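Local coordinates for UPF0141 protein yjdB (Campylobacter jejuni subsp. jejuni HB93-13, PDB 4TN0), which probably transfers phosphoethanolamine to cell-surface acceptors through its zinc-binding periplasmic domain, an activity required for polymyxin resistance and motility in Campylobacter jejuni, at residues K18-V24 with N147-L153; A28-Y33 with Y249-P254; Y46-V52 with L204-I208; L267-H271 with L302-L307. All blocks are in the same frame, centred on the assembly; numbering follows the deposited sequence.

Interaction 1 (K18-V24 with N147-L153); sequences KLLVLVV and NIIVLHL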
loop_
_atom_site.group_PDB
_atom_site.type_symbol
_atom_site.label_atom_id
_atom_site.label_comp_id
_atom_site.label_asym_id
_atom_site.label_seq_id
_atom_site.Cartn_x
_atom_site.Cartn_y
_atom_site.Cartn_z
ATOM N N LYS A 18 18.370 4.666 7.877
ATOM C CA LYS A 18 16.941 4.330 7.738
ATOM C C LYS A 18 16.532 3.781 6.354
ATOM O O LYS A 18 17.038 4.216 5.308
ATOM C CB LYS A 18 16.076 5.561 8.058
ATOM C CG LYS A 18 15.975 5.944 9.523
ATOM C CD LYS A 18 15.173 7.228 9.674
ATOM C CE LYS A 18 14.754 7.463 11.113
ATOM N NZ LYS A 18 13.499 6.722 11.466
ATOM N N LEU A 19 15.609 2.821 6.361
ATOM C CA LEU A 19 15.034 2.278 5.123
ATOM C C LEU A 19 13.543 1.991 5.239
ATOM O O LEU A 19 13.148 1.067 5.953
ATOM C CB LEU A 19 15.760 0.994 4.713
ATOM C CG LEU A 19 15.157 0.225 3.532
ATOM C CD1 LEU A 19 15.030 1.110 2.303
ATOM C CD2 LEU A 19 15.968 -1.033 3.218
ATOM N N LEU A 20 12.724 2.733 4.497
ATOM C CA LEU A 20 11.288 2.450 4.462
ATOM C C LEU A 20 10.903 1.877 3.090
ATOM O O LEU A 20 11.215 2.455 2.046
ATOM C CB LEU A 20 10.452 3.702 4.787
ATOM C CG LEU A 20 8.928 3.509 4.772
ATOM C CD1 LEU A 20 8.543 2.447 5.781
ATOM C CD2 LEU A 20 8.152 4.798 5.045
ATOM N N VAL A 21 10.268 0.710 3.111
ATOM C CA VAL A 21 9.694 0.125 1.901
ATOM C C VAL A 21 8.184 0.319 1.967
ATOM O O VAL A 21 7.512 -0.221 2.856
ATOM C CB VAL A 21 10.043 -1.389 1.734
ATOM C CG1 VAL A 21 9.246 -1.997 0.594
ATOM C CG2 VAL A 21 11.550 -1.607 1.497
ATOM N N LEU A 22 7.673 1.151 1.061
ATOM C CA LEU A 22 6.241 1.447 0.980
ATOM C C LEU A 22 5.627 0.620 -0.136
ATOM O O LEU A 22 5.964 0.796 -1.307
ATOM C CB LEU A 22 6.004 2.929 0.708
ATOM C CG LEU A 22 4.569 3.414 0.565
ATOM C CD1 LEU A 22 3.811 3.251 1.874
ATOM C CD2 LEU A 22 4.566 4.861 0.124
ATOM N N VAL A 23 4.734 -0.289 0.196
ATOM C CA VAL A 23 4.132 -1.060 -0.876
ATOM C C VAL A 23 2.700 -0.597 -1.140
ATOM O O VAL A 23 1.821 -0.755 -0.289
ATOM C CB VAL A 23 4.154 -2.568 -0.580
ATOM C CG1 VAL A 23 3.532 -3.325 -1.743
ATOM C CG2 VAL A 23 5.585 -3.028 -0.400
ATOM N N VAL A 24 2.494 0.001 -2.317
ATOM C CA VAL A 24 1.163 0.404 -2.775
ATOM C C VAL A 24 0.477 -0.742 -3.523
ATOM O O VAL A 24 0.847 -1.111 -4.647
ATOM C CB VAL A 24 1.220 1.644 -3.690
ATOM C CG1 VAL A 24 -0.174 1.995 -4.232
ATOM C CG2 VAL A 24 1.865 2.820 -2.964
ATOM N N ASN A 147 16.471 6.106 3.025
ATOM C CA ASN A 147 15.884 5.665 1.755
ATOM C C ASN A 147 14.403 5.351 1.845
ATOM O O ASN A 147 13.972 4.658 2.776
ATOM C CB ASN A 147 16.589 4.403 1.248
ATOM C CG ASN A 147 18.095 4.510 1.283
ATOM O OD1 ASN A 147 18.736 4.854 0.284
ATOM N ND2 ASN A 147 18.674 4.215 2.443
ATOM N N ILE A 148 13.622 5.813 0.871
ATOM C CA ILE A 148 12.282 5.249 0.698
ATOM C C ILE A 148 12.214 4.601 -0.664
ATOM O O ILE A 148 12.555 5.208 -1.688
ATOM C CB ILE A 148 11.126 6.286 0.860
ATOM C CG1 ILE A 148 9.772 5.569 0.795
ATOM C CG2 ILE A 148 11.227 7.417 -0.163
ATOM C CD1 ILE A 148 8.568 6.447 1.095
ATOM N N ILE A 149 11.784 3.346 -0.649
ATOM C CA ILE A 149 11.541 2.578 -1.854
ATOM C C ILE A 149 10.059 2.262 -1.985
ATOM O O ILE A 149 9.452 1.638 -1.099
ATOM C CB ILE A 149 12.356 1.269 -1.846
ATOM C CG1 ILE A 149 13.841 1.594 -1.576
ATOM C CG2 ILE A 149 12.148 0.509 -3.164
ATOM C CD1 ILE A 149 14.775 0.398 -1.579
ATOM N N VAL A 150 9.458 2.723 -3.077
ATOM C CA VAL A 150 8.052 2.419 -3.330
ATOM C C VAL A 150 7.919 1.255 -4.312
ATOM O O VAL A 150 8.538 1.242 -5.386
ATOM C CB VAL A 150 7.283 3.631 -3.876
ATOM C CG1 VAL A 150 5.823 3.248 -4.109
ATOM C CG2 VAL A 150 7.372 4.821 -2.911
ATOM N N LEU A 151 7.158 0.245 -3.906
ATOM C CA LEU A 151 6.789 -0.812 -4.823
ATOM C C LEU A 151 5.278 -0.719 -5.070
ATOM O O LEU A 151 4.480 -0.859 -4.129
ATOM C CB LEU A 151 7.174 -2.182 -4.267
ATOM C CG LEU A 151 8.641 -2.323 -3.837
ATOM C CD1 LEU A 151 8.913 -3.706 -3.239
ATOM C CD2 LEU A 151 9.595 -2.000 -4.972
ATOM N N HIS A 152 4.905 -0.488 -6.332
ATOM C CA HIS A 152 3.504 -0.365 -6.748
ATOM C C HIS A 152 3.073 -1.670 -7.435
ATOM O O HIS A 152 3.524 -1.983 -8.546
ATOM C CB HIS A 152 3.318 0.832 -7.694
ATOM C CG HIS A 152 1.884 1.160 -8.012
ATOM N ND1 HIS A 152 1.522 1.969 -9.070
ATOM C CD2 HIS A 152 0.725 0.801 -7.407
ATOM C CE1 HIS A 152 0.210 2.073 -9.120
ATOM N NE2 HIS A 152 -0.299 1.379 -8.120
ATOM N N LEU A 153 2.209 -2.421 -6.755
ATOM C CA LEU A 153 1.754 -3.728 -7.212
ATOM C C LEU A 153 0.652 -3.695 -8.269
ATOM O O LEU A 153 -0.147 -2.763 -8.330
ATOM C CB LEU A 153 1.240 -4.536 -6.024
ATOM C CG LEU A 153 2.160 -4.665 -4.814
ATOM C CD1 LEU A 153 1.498 -5.567 -3.773
ATOM C CD2 LEU A 153 3.521 -5.200 -5.235
#
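With chi1 at -179°, Val23 holds CG1 trans to its own nitrogen and presses it against Leu153, whose CG lies 3.6 Å from that Val23 CG1; the two side chains meet at a slant. The same trans setting in Val24 brings CG1 to CD2 of the His152 ring, 3.5 Å away. Val23, Val24 and His152 end two adjacent parallel strands, 18-24 and 146-152, in the central sheet of the alkaline phosphatase-like fold; Leu153 is the first residue beyond. The backbones zip together: Leu20 N and O bond to Asn147 O and Ile149 N, and the ladder continues through Leu22 and Val24 to Leu153 N. Leu19, Val21 and Val23 share one face with Asn147, Ile149 and Leu151. On the other, Leu22 and Val150 run side by side, CD2 to CG2 4.1 Å. Strands 218-224 and 100-105 flank the pair. His152 is hydrogen-bonded through ND1 to Asp105, and its side chain is about 7 Å from the bound zinc. At the other end, Asn147 OD1 accepts from Ser144 N, while Lys18 O accepts twice from Asn147, from backbone N at 3.0 Å and from side-chain ND2 at 3.3 Å, the two donors reaching it from opposite faces of the carbonyl plane.

Interaction 2 (A28-Y33 with Y249-P254); sequences ARAANY and YQTHIP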
loop_
_atom_site.group_PDB
_atom_site.type_symbol
_atom_site.label_atom_id
_atom_site.label_comp_id
_atom_site.label_asym_id
_atom_site.label_seq_id
_atom_site.Cartn_x
_atom_site.Cartn_y
_atom_site.Cartn_z
ATOM N N ALA A 28 -6.972 -4.912 -3.440
ATOM C CA ALA A 28 -7.137 -5.732 -2.238
ATOM C C ALA A 28 -8.100 -5.078 -1.231
ATOM O O ALA A 28 -7.993 -3.880 -0.929
ATOM C CB ALA A 28 -5.793 -5.996 -1.586
ATOM N N ARG A 29 -9.007 -5.891 -0.691
ATOM C CA ARG A 29 -10.008 -5.417 0.223
ATOM C C ARG A 29 -9.780 -6.109 1.549
ATOM O O ARG A 29 -9.389 -7.273 1.579
ATOM C CB ARG A 29 -11.421 -5.705 -0.303
ATOM C CG ARG A 29 -11.933 -7.129 -0.094
ATOM C CD ARG A 29 -13.201 -7.393 -0.912
ATOM N NE ARG A 29 -13.880 -8.607 -0.470
ATOM C CZ ARG A 29 -15.056 -9.031 -0.935
ATOM N NH1 ARG A 29 -15.693 -8.346 -1.873
ATOM N NH2 ARG A 29 -15.599 -10.138 -0.456
ATOM N N ALA A 30 -10.033 -5.379 2.637
ATOM C CA ALA A 30 -9.724 -5.820 3.998
ATOM C C ALA A 30 -10.519 -7.048 4.438
ATOM O O ALA A 30 -10.002 -7.886 5.178
ATOM C CB ALA A 30 -9.957 -4.661 4.989
ATOM N N ALA A 31 -11.787 -7.122 4.021
ATOM C CA ALA A 31 -12.715 -8.179 4.441
ATOM C C ALA A 31 -12.197 -9.587 4.141
ATOM O O ALA A 31 -12.737 -10.571 4.643
ATOM C CB ALA A 31 -14.082 -7.979 3.783
ATOM N N ASN A 32 -11.188 -9.696 3.283
ATOM C CA ASN A 32 -10.662 -11.016 2.919
ATOM C C ASN A 32 -9.248 -11.224 3.452
ATOM O O ASN A 32 -8.472 -11.998 2.912
ATOM C CB ASN A 32 -10.686 -11.223 1.410
ATOM C CG ASN A 32 -12.085 -11.446 0.872
ATOM O OD1 ASN A 32 -13.007 -10.683 1.154
ATOM N ND2 ASN A 32 -12.247 -12.494 0.090
ATOM N N TYR A 33 -8.909 -10.487 4.498
ATOM C CA TYR A 33 -7.640 -10.659 5.184
ATOM C C TYR A 33 -7.845 -11.521 6.439
ATOM O O TYR A 33 -8.706 -11.235 7.278
ATOM C CB TYR A 33 -7.018 -9.288 5.499
ATOM C CG TYR A 33 -6.222 -8.779 4.322
ATOM C CD1 TYR A 33 -6.851 -8.460 3.122
ATOM C CD2 TYR A 33 -4.827 -8.659 4.390
ATOM C CE1 TYR A 33 -6.125 -8.029 2.020
ATOM C CE2 TYR A 33 -4.085 -8.220 3.295
ATOM C CZ TYR A 33 -4.746 -7.919 2.107
ATOM O OH TYR A 33 -4.045 -7.487 1.011
ATOM N N TYR A 249 -16.832 -3.063 1.009
ATOM C CA TYR A 249 -15.983 -3.921 0.177
ATOM C C TYR A 249 -15.043 -3.095 -0.687
ATOM O O TYR A 249 -13.954 -3.550 -0.995
ATOM C CB TYR A 249 -16.814 -4.849 -0.728
ATOM C CG TYR A 249 -17.444 -6.009 0.002
ATOM C CD1 TYR A 249 -16.739 -6.682 0.990
ATOM C CD2 TYR A 249 -18.761 -6.423 -0.281
ATOM C CE1 TYR A 249 -17.313 -7.731 1.681
ATOM C CE2 TYR A 249 -19.341 -7.475 0.408
ATOM C CZ TYR A 249 -18.602 -8.125 1.387
ATOM O OH TYR A 249 -19.127 -9.179 2.085
ATOM N N GLN A 250 -15.463 -1.890 -1.074
ATOM C CA GLN A 250 -14.645 -1.045 -1.944
ATOM C C GLN A 250 -13.818 0.012 -1.201
ATOM O O GLN A 250 -12.831 0.484 -1.753
ATOM C CB GLN A 250 -15.512 -0.371 -3.012
ATOM C CG GLN A 250 -16.031 -1.394 -4.012
ATOM C CD GLN A 250 -16.755 -0.786 -5.194
ATOM O OE1 GLN A 250 -16.524 0.375 -5.591
ATOM N NE2 GLN A 250 -17.641 -1.572 -5.771
ATOM N N THR A 251 -14.200 0.372 0.029
ATOM C CA THR A 251 -13.497 1.422 0.777
ATOM C C THR A 251 -12.641 0.914 1.949
ATOM O O THR A 251 -11.679 1.580 2.382
ATOM C CB THR A 251 -14.509 2.477 1.336
ATOM O OG1 THR A 251 -15.445 1.838 2.214
ATOM C CG2 THR A 251 -15.275 3.114 0.213
ATOM N N HIS A 252 -12.994 -0.259 2.462
ATOM C CA HIS A 252 -12.307 -0.844 3.615
ATOM C C HIS A 252 -11.128 -1.703 3.135
ATOM O O HIS A 252 -11.321 -2.806 2.591
ATOM C CB HIS A 252 -13.307 -1.671 4.443
ATOM C CG HIS A 252 -12.756 -2.212 5.727
ATOM N ND1 HIS A 252 -11.567 -1.776 6.280
ATOM C CD2 HIS A 252 -13.237 -3.164 6.566
ATOM C CE1 HIS A 252 -11.341 -2.435 7.405
ATOM N NE2 HIS A 252 -12.340 -3.282 7.601
ATOM N N ILE A 253 -9.916 -1.183 3.339
ATOM C CA ILE A 253 -8.693 -1.781 2.804
ATOM C C ILE A 253 -7.793 -2.313 3.904
ATOM O O ILE A 253 -7.873 -1.866 5.050
ATOM C CB ILE A 253 -7.862 -0.751 1.981
ATOM C CG1 ILE A 253 -7.753 0.569 2.761
ATOM C CG2 ILE A 253 -8.461 -0.529 0.608
ATOM C CD1 ILE A 253 -6.785 1.562 2.170
ATOM N N PRO A 254 -6.888 -3.232 3.543
ATOM C CA PRO A 254 -5.861 -3.670 4.481
ATOM C C PRO A 254 -4.740 -2.640 4.609
ATOM O O PRO A 254 -4.403 -1.938 3.650
ATOM C CB PRO A 254 -5.335 -4.947 3.831
ATOM C CG PRO A 254 -5.447 -4.644 2.382
ATOM C CD PRO A 254 -6.783 -3.965 2.269
#
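The guanidinium of Arg29 lies flat on one face of the Tyr249 ring, planes 9° apart and centres 3.9 Å from each other, a stacked cation-pi pair. In this alkaline phosphatase-like fold, the contact joins the loop after strand 18-24 to the junction of helix 248-251 and strand 252-259. NH1 sits toward the rim of the Tyr249 ring, while Ala31 CB meets the ring's edge in its plane. At the guanidinium's own edge is Asn32 OD1, gripped side-on by Arg29 NE at 2.8 Å and by NH2, which helps fix the rotation of the group. Two more rings carry aliphatic groups on a face: Ala30 CB stands 3.5 Å from the His252 ring centroid, and Pro254 CB is the same distance from the centroid of Tyr33, both CH-pi contacts nearly on the ring normal. Arg29 reaches its partner by an extended chain from CG to NE, launched with chi1 at 80°, which puts CG between its backbone nitrogen and carbonyl carbon. A salt bridge from NH1 to Glu233 adds a negative partner, which probably steadies the charge over the tyrosine. Tyr33 and Pro254 cross at about a right angle, and the Tyr33 hydroxyl is hydrogen-bonded to that of Tyr223 on the neighbouring strand 218-224. Helix 186-211 packs against the loop through Leu197, which touches Ala28 and Tyr33. One backbone bond ties the segments: Ala30 N donates to His252 O over 2.9 Å, nearly straight at 170°.

Interaction 3 (Y46-V52 with L204-I208); sequences YTKKDNV and LSEII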
loop_
_atom_site.group_PDB
_atom_site.type_symbol
_atom_site.label_atom_id
_atom_site.label_comp_id
_atom_site.label_asym_id
_atom_site.label_seq_id
_atom_site.Cartn_x
_atom_site.Cartn_y
_atom_site.Cartn_z
ATOM N N TYR A 46 1.656 -16.091 5.179
ATOM C CA TYR A 46 3.082 -15.777 5.234
ATOM C C TYR A 46 3.474 -14.664 6.209
ATOM O O TYR A 46 4.397 -14.844 7.010
ATOM C CB TYR A 46 3.573 -15.431 3.836
ATOM C CG TYR A 46 3.485 -16.607 2.909
ATOM C CD1 TYR A 46 2.369 -16.802 2.106
ATOM C CD2 TYR A 46 4.506 -17.551 2.859
ATOM C CE1 TYR A 46 2.280 -17.894 1.265
ATOM C CE2 TYR A 46 4.432 -18.650 2.013
ATOM C CZ TYR A 46 3.317 -18.820 1.219
ATOM O OH TYR A 46 3.230 -19.912 0.379
ATOM N N THR A 47 2.804 -13.516 6.137
ATOM C CA THR A 47 3.139 -12.406 7.031
ATOM C C THR A 47 2.623 -12.662 8.456
ATOM O O THR A 47 3.014 -11.954 9.386
ATOM C CB THR A 47 2.630 -11.031 6.507
ATOM O OG1 THR A 47 1.227 -11.077 6.263
ATOM C CG2 THR A 47 3.336 -10.653 5.219
ATOM N N LYS A 48 1.752 -13.658 8.636
ATOM C CA LYS A 48 1.370 -14.058 9.997
ATOM C C LYS A 48 2.591 -14.557 10.764
ATOM O O LYS A 48 2.683 -14.396 11.977
ATOM C CB LYS A 48 0.294 -15.152 10.007
ATOM C CG LYS A 48 -1.140 -14.658 10.122
ATOM C CD LYS A 48 -2.151 -15.825 10.007
ATOM C CE LYS A 48 -3.588 -15.358 10.207
ATOM N NZ LYS A 48 -4.583 -16.478 10.242
ATOM N N LYS A 49 3.517 -15.183 10.043
ATOM C CA LYS A 49 4.721 -15.741 10.647
ATOM C C LYS A 49 5.739 -14.657 11.002
ATOM O O LYS A 49 6.698 -14.912 11.726
ATOM C CB LYS A 49 5.327 -16.796 9.717
ATOM C CG LYS A 49 4.358 -17.964 9.525
ATOM C CD LYS A 49 4.900 -19.090 8.666
ATOM C CE LYS A 49 3.806 -20.139 8.393
ATOM N NZ LYS A 49 4.345 -21.455 7.920
ATOM N N ASP A 50 5.518 -13.442 10.515
ATOM C CA ASP A 50 6.420 -12.348 10.829
ATOM C C ASP A 50 5.774 -11.421 11.847
ATOM O O ASP A 50 6.316 -10.359 12.162
ATOM C CB ASP A 50 6.790 -11.580 9.559
ATOM C CG ASP A 50 7.569 -12.430 8.572
ATOM O OD1 ASP A 50 8.519 -13.114 9.004
ATOM O OD2 ASP A 50 7.235 -12.417 7.367
ATOM N N ASN A 51 4.623 -11.851 12.369
ATOM C CA ASN A 51 3.851 -11.096 13.363
ATOM C C ASN A 51 3.644 -9.616 13.003
ATOM O O ASN A 51 3.767 -8.727 13.852
ATOM C CB ASN A 51 4.511 -11.225 14.736
ATOM C CG ASN A 51 4.696 -12.675 15.150
ATOM O OD1 ASN A 51 3.726 -13.361 15.486
ATOM N ND2 ASN A 51 5.943 -13.154 15.118
ATOM N N VAL A 52 3.361 -9.369 11.726
ATOM C CA VAL A 52 3.109 -8.031 11.217
ATOM C C VAL A 52 1.929 -7.391 11.941
ATOM O O VAL A 52 1.089 -8.099 12.496
ATOM C CB VAL A 52 2.845 -8.067 9.699
ATOM C CG1 VAL A 52 4.037 -8.666 8.972
ATOM C CG2 VAL A 52 1.577 -8.864 9.379
ATOM N N LEU A 204 5.108 -9.880 0.384
ATOM C CA LEU A 204 5.389 -9.039 1.542
ATOM C C LEU A 204 6.411 -9.707 2.445
ATOM O O LEU A 204 7.396 -9.081 2.822
ATOM C CB LEU A 204 4.107 -8.707 2.321
ATOM C CG LEU A 204 3.370 -7.412 1.959
ATOM C CD1 LEU A 204 3.109 -7.246 0.480
ATOM C CD2 LEU A 204 2.099 -7.241 2.795
ATOM N N SER A 205 6.222 -10.982 2.759
ATOM C CA SER A 205 7.154 -11.617 3.681
ATOM C C SER A 205 8.530 -11.810 3.024
ATOM O O SER A 205 9.537 -11.819 3.718
ATOM C CB SER A 205 6.583 -12.933 4.224
ATOM O OG SER A 205 6.694 -13.979 3.288
ATOM N N GLU A 206 8.581 -11.941 1.701
ATOM C CA GLU A 206 9.858 -11.947 0.980
ATOM C C GLU A 206 10.560 -10.601 1.094
ATOM O O GLU A 206 11.789 -10.531 1.114
ATOM C CB GLU A 206 9.661 -12.308 -0.487
ATOM C CG GLU A 206 9.401 -13.793 -0.720
ATOM C CD GLU A 206 10.583 -14.692 -0.361
ATOM O OE1 GLU A 206 11.617 -14.602 -1.055
ATOM O OE2 GLU A 206 10.464 -15.499 0.593
ATOM N N ILE A 207 9.774 -9.532 1.141
ATOM C CA ILE A 207 10.325 -8.195 1.333
ATOM C C ILE A 207 10.896 -8.078 2.743
ATOM O O ILE A 207 12.021 -7.630 2.922
ATOM C CB ILE A 207 9.255 -7.110 1.085
ATOM C CG1 ILE A 207 9.095 -6.893 -0.420
ATOM C CG2 ILE A 207 9.632 -5.775 1.764
ATOM C CD1 ILE A 207 7.882 -6.073 -0.776
ATOM N N ILE A 208 10.124 -8.522 3.730
ATOM C CA ILE A 208 10.576 -8.580 5.111
ATOM C C ILE A 208 11.849 -9.420 5.214
ATOM O O ILE A 208 12.797 -9.062 5.918
ATOM C CB ILE A 208 9.479 -9.187 6.027
ATOM C CG1 ILE A 208 8.277 -8.253 6.135
ATOM C CG2 ILE A 208 10.002 -9.471 7.417
ATOM C CD1 ILE A 208 7.207 -8.763 7.060
#
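Asp50 and Ile208 approach from opposite directions, the carboxylate reaching toward the helix and the isoleucine reaching back, so that Asp50 OD2 lies 3.7 Å from Ile208 CD1. The same oxygen rests 3.3 Å from Ser205 CB, a carbon neighbour rather than a polar partner. Val52 slants across the isoleucine and touches the same terminal methyl, its CG1 3.7 Å from Ile208 CD1. Ile208 can serve both because chi1 of -68° sets CG1 trans to its carbonyl carbon and the chain then runs out straight to CD1. Thr47 angles over Leu204, one helical turn before Ile208, with CG2 3.6 Å from Leu204 CB. That leaves OG1 on another branch, where it is hydrogen-bonded to Asp201. Tyr46 meets Ser205 through its CB, 3.5 Å from Ser205 OG; the serine hydroxyl is itself hydrogen-bonded to Tyr202 O, and the tyrosine ring pairs edge-to-face with Tyr202. The contact is therefore van der Waals packing of a loop on a helix. In the alkaline phosphatase-like fold, helix 186-211 packs on the central sheet with this loop along its flank; Leu204 and Ile208 touch Leu221 of strand 218-224, and Val52, like Leu204, reaches Ile256 of strand 252-259.

Interaction 4 (L267-H271 with L302-L307); sequences LAKEH and LLNPKL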
loop_
_atom_site.group_PDB
_atom_site.type_symbol
_atom_site.label_atom_id
_atom_site.label_comp_id
_atom_site.label_asym_id
_atom_site.label_seq_id
_atom_site.Cartn_x
_atom_site.Cartn_y
_atom_site.Cartn_z
ATOM N N LEU A 267 4.336 0.819 18.617
ATOM C CA LEU A 267 3.468 1.965 18.394
ATOM C C LEU A 267 2.391 1.592 17.379
ATOM O O LEU A 267 1.220 1.958 17.531
ATOM C CB LEU A 267 4.253 3.181 17.913
ATOM C CG LEU A 267 4.730 4.222 18.925
ATOM C CD1 LEU A 267 5.370 3.567 20.148
ATOM C CD2 LEU A 267 5.704 5.197 18.270
ATOM N N ALA A 268 2.809 0.901 16.325
ATOM C CA ALA A 268 1.884 0.418 15.312
ATOM C C ALA A 268 0.807 -0.484 15.927
ATOM O O ALA A 268 -0.390 -0.332 15.639
ATOM C CB ALA A 268 2.645 -0.308 14.222
ATOM N N LYS A 269 1.238 -1.407 16.784
ATOM C CA LYS A 269 0.337 -2.374 17.412
ATOM C C LYS A 269 -0.709 -1.677 18.270
ATOM O O LYS A 269 -1.844 -2.148 18.387
ATOM C CB LYS A 269 1.125 -3.377 18.271
ATOM C CG LYS A 269 0.251 -4.439 18.949
ATOM C CD LYS A 269 1.060 -5.553 19.636
ATOM C CE LYS A 269 1.100 -5.376 21.164
ATOM N NZ LYS A 269 0.127 -6.260 21.903
ATOM N N GLU A 270 -0.323 -0.549 18.860
ATOM C CA GLU A 270 -1.210 0.202 19.739
ATOM C C GLU A 270 -2.282 0.966 18.971
ATOM O O GLU A 270 -3.358 1.241 19.502
ATOM C CB GLU A 270 -0.401 1.176 20.606
ATOM C CG GLU A 270 0.481 0.507 21.644
ATOM C CD GLU A 270 1.321 1.496 22.446
ATOM O OE1 GLU A 270 1.262 1.443 23.692
ATOM O OE2 GLU A 270 2.054 2.312 21.836
ATOM N N HIS A 271 -1.995 1.290 17.715
ATOM C CA HIS A 271 -2.919 2.078 16.907
ATOM C C HIS A 271 -3.847 1.255 15.998
ATOM O O HIS A 271 -4.842 1.781 15.483
ATOM C CB HIS A 271 -2.133 3.042 16.021
ATOM C CG HIS A 271 -1.351 4.067 16.773
ATOM N ND1 HIS A 271 0.027 4.060 16.824
ATOM C CD2 HIS A 271 -1.751 5.147 17.487
ATOM C CE1 HIS A 271 0.442 5.086 17.545
ATOM N NE2 HIS A 271 -0.616 5.762 17.959
ATOM N N LEU A 302 1.108 7.612 11.836
ATOM C CA LEU A 302 0.788 6.310 12.424
ATOM C C LEU A 302 1.842 5.860 13.430
ATOM O O LEU A 302 1.531 5.155 14.389
ATOM C CB LEU A 302 0.619 5.248 11.334
ATOM C CG LEU A 302 -0.445 5.480 10.252
ATOM C CD1 LEU A 302 -0.304 4.417 9.150
ATOM C CD2 LEU A 302 -1.865 5.498 10.829
ATOM N N LEU A 303 3.088 6.259 13.201
ATOM C CA LEU A 303 4.192 5.887 14.082
ATOM C C LEU A 303 4.602 7.014 15.059
ATOM O O LEU A 303 5.787 7.217 15.330
ATOM C CB LEU A 303 5.384 5.447 13.243
ATOM C CG LEU A 303 5.022 4.293 12.310
ATOM C CD1 LEU A 303 6.197 3.906 11.451
ATOM C CD2 LEU A 303 4.503 3.106 13.102
ATOM N N ASN A 304 3.611 7.738 15.580
ATOM C CA ASN A 304 3.835 8.853 16.500
ATOM C C ASN A 304 2.789 8.809 17.601
ATOM O O ASN A 304 1.589 8.725 17.324
ATOM C CB ASN A 304 3.795 10.208 15.772
ATOM C CG ASN A 304 4.031 11.413 16.718
ATOM O OD1 ASN A 304 3.339 11.584 17.727
ATOM N ND2 ASN A 304 4.996 12.256 16.369
ATOM N N PRO A 305 3.242 8.884 18.863
ATOM C CA PRO A 305 2.371 8.692 20.028
ATOM C C PRO A 305 1.177 9.646 20.092
ATOM O O PRO A 305 0.183 9.310 20.729
ATOM C CB PRO A 305 3.317 8.952 21.204
ATOM C CG PRO A 305 4.682 8.637 20.668
ATOM C CD PRO A 305 4.637 9.145 19.259
ATOM N N LYS A 306 1.273 10.810 19.459
ATOM C CA LYS A 306 0.189 11.791 19.506
ATOM C C LYS A 306 -0.920 11.527 18.492
ATOM O O LYS A 306 -1.876 12.304 18.402
ATOM C CB LYS A 306 0.772 13.201 19.354
ATOM C CG LYS A 306 2.168 13.306 20.026
ATOM C CD LYS A 306 2.736 14.718 20.121
ATOM C CE LYS A 306 4.215 14.699 20.506
ATOM N NZ LYS A 306 4.790 16.074 20.610
ATOM N N LEU A 307 -0.764 10.460 17.701
ATOM C CA LEU A 307 -1.756 10.049 16.696
ATOM C C LEU A 307 -3.122 9.823 17.329
ATOM O O LEU A 307 -3.244 9.136 18.342
ATOM C CB LEU A 307 -1.272 8.780 15.952
ATOM C CG LEU A 307 -2.005 7.960 14.858
ATOM C CD1 LEU A 307 -3.313 7.290 15.285
ATOM C CD2 LEU A 307 -2.204 8.744 13.571
#
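Segment 267-271 is the last part of helix 264-271, whereas 302-307 has no regular helix or strand and finishes in a type I beta turn from Asn304 to Leu307. Their backbones come nearest at Leu267 and Leu303, with CA atoms 5.9 Å apart. The turn is closed by Leu307 N bonding to Asn304 O, and Asn304 also makes an Asx turn: its OD1 accepts from Lys306 N at 2.8 Å, in the carbonyl plane and nearly straight. This is C-terminal chain packing against a helix of the alkaline phosphatase-like fold, joining the tail beyond helix 281-288 to the connection between strands 252-259 and 276-277. Leu267 directs CD2 at the backbone, 3.6 Å from Leu303 O, and the same methyl touches the Pro305 ring at CD. Ala268 meets the tip of Leu303, CB to CD2 4.0 Å; both residues also rest on Phe257 of strand 252-259. His271, with chi1 at -64° placing CG trans to its carbonyl carbon, swings its ring over to the tail. There ND1 is 3.1 Å from Leu302 O, but the angle is too poor for a hydrogen bond. Leu307 packs on Leu276 of strand 276-277 and also lies over one face of the His271 ring, a CH-pi contact through CG, while its CD1 reaches to 3.4 Å from His271 CD2.

From the N terminus, strand 18-24 enters interaction 1, which closes a loop of 122 residues when strand 146-152 pairs with it. The chain runs straight on into 28-33, the first half of interaction 2, and then 46-52, which waits for helix 186-211. Interaction 3 thus crosses interaction 1 and lies wholly within the span of interaction 2, which also crosses interaction 1 and closes last of the three, at strand 252-259. Interactions 1 and 3 touch through Ile207, packed on Val21, Val23 and Leu151, binding helix to sheet. Interaction 4 follows in series, tying helix 264-271 to the C-terminal tail, without touching the others.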